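Local structure of 3-polyprenyl-4-hydroxybenzoate decarboxylase and related decarboxylases (Pelotomaculum thermopropionicum SI, 6H6V) at residues V148-L153 / L198-T203. The protein is the UbiD-class, prenylated-FMN-dependent enzyme HmfF, which reversibly decarboxylates 2,5-furandicarboxylic acid and so can carboxylate 2-furoic acid. Sequence-based numbering, arbitrary orientation.
Sequences VSIHRL and LASQAT. With K (potassium ion), chain B; FMN (flavin mononucleotide), chain C.
Ile-150 turns CG1 anti to its carbonyl carbon (chi1 -61°) and, with the chain extended beyond CG1, carries CD1 across to Ser-200, while Gln-201, bent at chi2 (-55°), folds its amide back to cross the isoleucine at about a right angle. The site, in the FMN-binding, Rift-related domain of this UbiD enzyme, is a worked example of how a cofactor and a cation can join two pieces of backbone that share no direct hydrogen bond. Strand 146-157 supplies one wall, helix 194-200 and the loop that follows it the other. Between them the direct contacts are few: Val-148 CG1 rests on Ser-200 CB at 3.7 Å, and Ile-150 CD1 sets a methyl against two oxygens, Ser-200 OG at 3.2 Å and the Gln-201 amide oxygen. The Ser-200 hydroxyl is itself bonded to the carbonyl of Leu-197. A potassium ion does the bridging. It binds Ser-200 O at 2.8 Å and, more distantly, Val-148 O at 3.2 Å, so the cation probably offsets the repulsion between two carbonyl oxygens that come close beside it. Ala-202 O, Glu-210 and the FMN phosphate, whose O3P is 2.5 Å from the metal, join the shell, with FMN O4' and O5' farther off. On the strand side Ile-150 grips the ribityl chain twice, its N donating to FMN O2' and its O accepting from that same hydroxyl. CG2, the other branch, lies near C6 and C7 of the flavin; an alanine here would probably open a gap beside those ring atoms and leave the Gln-201 amide less confined. Two residues on, Arg-152 N donates almost straight (171°) to FMN O4 at 2.8 Å.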
# COMPACT_ATOMS: atom_id res chain seq x y z
N VAL F 148 -43.76 6.92 -10.62
CA VAL F 148 -43.91 7.67 -9.39
C VAL F 148 -42.52 7.89 -8.79
O VAL F 148 -41.70 6.96 -8.76
CB VAL F 148 -44.79 6.93 -8.35
CG1 VAL F 148 -45.13 7.84 -7.17
CG2 VAL F 148 -46.07 6.44 -9.00
N SER F 149 -42.27 9.12 -8.34
CA SER F 149 -41.05 9.46 -7.62
C SER F 149 -41.35 10.65 -6.74
O SER F 149 -42.36 11.30 -6.93
CB SER F 149 -39.92 9.81 -8.60
OG SER F 149 -40.34 10.66 -9.66
N ILE F 150 -40.48 10.92 -5.77
CA ILE F 150 -40.65 12.06 -4.89
C ILE F 150 -39.59 13.11 -5.22
O ILE F 150 -38.43 12.76 -5.40
CB ILE F 150 -40.51 11.65 -3.41
CG1 ILE F 150 -41.58 10.63 -3.03
CG2 ILE F 150 -40.62 12.88 -2.51
CD1 ILE F 150 -41.46 10.08 -1.63
N HIS F 151 -39.99 14.37 -5.30
CA HIS F 151 -39.08 15.46 -5.65
C HIS F 151 -39.36 16.67 -4.82
O HIS F 151 -40.52 17.00 -4.59
CB HIS F 151 -39.24 15.85 -7.12
CG HIS F 151 -39.03 14.71 -8.06
ND1 HIS F 151 -37.85 14.53 -8.73
CD2 HIS F 151 -39.83 13.68 -8.40
CE1 HIS F 151 -37.94 13.42 -9.46
NE2 HIS F 151 -39.13 12.89 -9.28
N ARG F 152 -38.30 17.33 -4.37
CA ARG F 152 -38.46 18.57 -3.61
C ARG F 152 -39.01 19.67 -4.53
O ARG F 152 -38.66 19.75 -5.71
CB ARG F 152 -37.15 19.00 -2.96
CG ARG F 152 -36.10 19.58 -3.89
CD ARG F 152 -34.88 19.96 -3.09
NE ARG F 152 -33.90 20.66 -3.92
CZ ARG F 152 -32.59 20.45 -3.92
NH1 ARG F 152 -32.01 19.53 -3.15
NH2 ARG F 152 -31.84 21.17 -4.74
N LEU F 153 -39.91 20.48 -3.98
CA LEU F 153 -40.60 21.50 -4.76
C LEU F 153 -40.52 22.80 -3.99
O LEU F 153 -41.16 22.95 -2.95
CB LEU F 153 -42.06 21.10 -4.99
CG LEU F 153 -42.23 19.75 -5.69
CD1 LEU F 153 -43.61 19.17 -5.45
CD2 LEU F 153 -41.96 19.89 -7.17
N LEU F 198 -43.16 4.59 0.22
CA LEU F 198 -42.10 3.61 0.13
C LEU F 198 -41.99 3.02 -1.27
O LEU F 198 -40.90 2.80 -1.78
CB LEU F 198 -42.32 2.49 1.15
CG LEU F 198 -41.28 1.38 1.12
CD1 LEU F 198 -39.86 1.92 1.32
CD2 LEU F 198 -41.62 0.39 2.20
N ALA F 199 -43.13 2.79 -1.91
CA ALA F 199 -43.15 2.28 -3.27
C ALA F 199 -42.62 3.28 -4.29
O ALA F 199 -42.03 2.86 -5.29
CB ALA F 199 -44.56 1.86 -3.65
N SER F 200 -42.80 4.57 -4.05
CA SER F 200 -42.25 5.59 -4.94
C SER F 200 -40.74 5.52 -5.01
O SER F 200 -40.15 5.92 -6.01
CB SER F 200 -42.65 7.00 -4.50
OG SER F 200 -42.03 7.35 -3.29
N GLN F 201 -40.12 5.00 -3.95
CA GLN F 201 -38.67 4.78 -3.89
C GLN F 201 -38.19 3.46 -4.44
O GLN F 201 -37.00 3.22 -4.47
CB GLN F 201 -38.21 4.87 -2.43
CG GLN F 201 -38.53 6.16 -1.76
CD GLN F 201 -37.99 7.31 -2.56
OE1 GLN F 201 -38.75 8.07 -3.18
NE2 GLN F 201 -36.65 7.42 -2.58
N ALA F 202 -39.10 2.57 -4.82
CA ALA F 202 -38.70 1.28 -5.38
C ALA F 202 -37.93 1.55 -6.66
O ALA F 202 -38.30 2.45 -7.46
CB ALA F 202 -39.89 0.38 -5.65
N THR F 203 -36.87 0.80 -6.83
CA THR F 203 -35.91 1.10 -7.87
C THR F 203 -35.92 -0.10 -8.83
O THR F 203 -35.60 -1.22 -8.42
CB THR F 203 -34.57 1.53 -7.25
OG1 THR F 203 -33.72 2.04 -8.26
CG2 THR F 203 -33.88 0.42 -6.44
K K B . -39.15 5.05 -8.45
N1 FMN C . -35.09 12.82 -6.22
C2 FMN C . -34.84 13.94 -6.93
O2 FMN C . -34.43 13.81 -8.11
N3 FMN C . -35.02 15.18 -6.42
C4 FMN C . -35.47 15.39 -5.18
O4 FMN C . -35.67 16.54 -4.70
C4A FMN C . -35.76 14.20 -4.38
N5 FMN C . -36.21 14.34 -3.15
C5A FMN C . -36.49 13.27 -2.41
C6 FMN C . -36.97 13.52 -1.15
C7 FMN C . -37.28 12.46 -0.32
C7M FMN C . -37.80 12.91 1.01
C8 FMN C . -37.10 11.03 -0.79
C8M FMN C . -37.40 9.81 0.05
C9 FMN C . -36.62 10.80 -2.08
C9A FMN C . -36.30 11.88 -2.92
N10 FMN C . -35.82 11.72 -4.23
C10 FMN C . -35.53 12.88 -4.96
C1' FMN C . -35.52 10.42 -4.84
C2' FMN C . -36.51 9.83 -5.81
O2' FMN C . -37.89 10.07 -5.50
C3' FMN C . -36.25 8.35 -5.71
O3' FMN C . -34.87 8.07 -5.81
C4' FMN C . -37.03 7.61 -6.75
O4' FMN C . -36.78 6.22 -6.44
C5' FMN C . -36.69 8.03 -8.20
O5' FMN C . -36.86 6.89 -9.07
P FMN C . -37.62 6.74 -10.49
O1P FMN C . -37.05 7.91 -11.26
O2P FMN C . -37.30 5.32 -10.91
O3P FMN C . -39.09 6.89 -10.19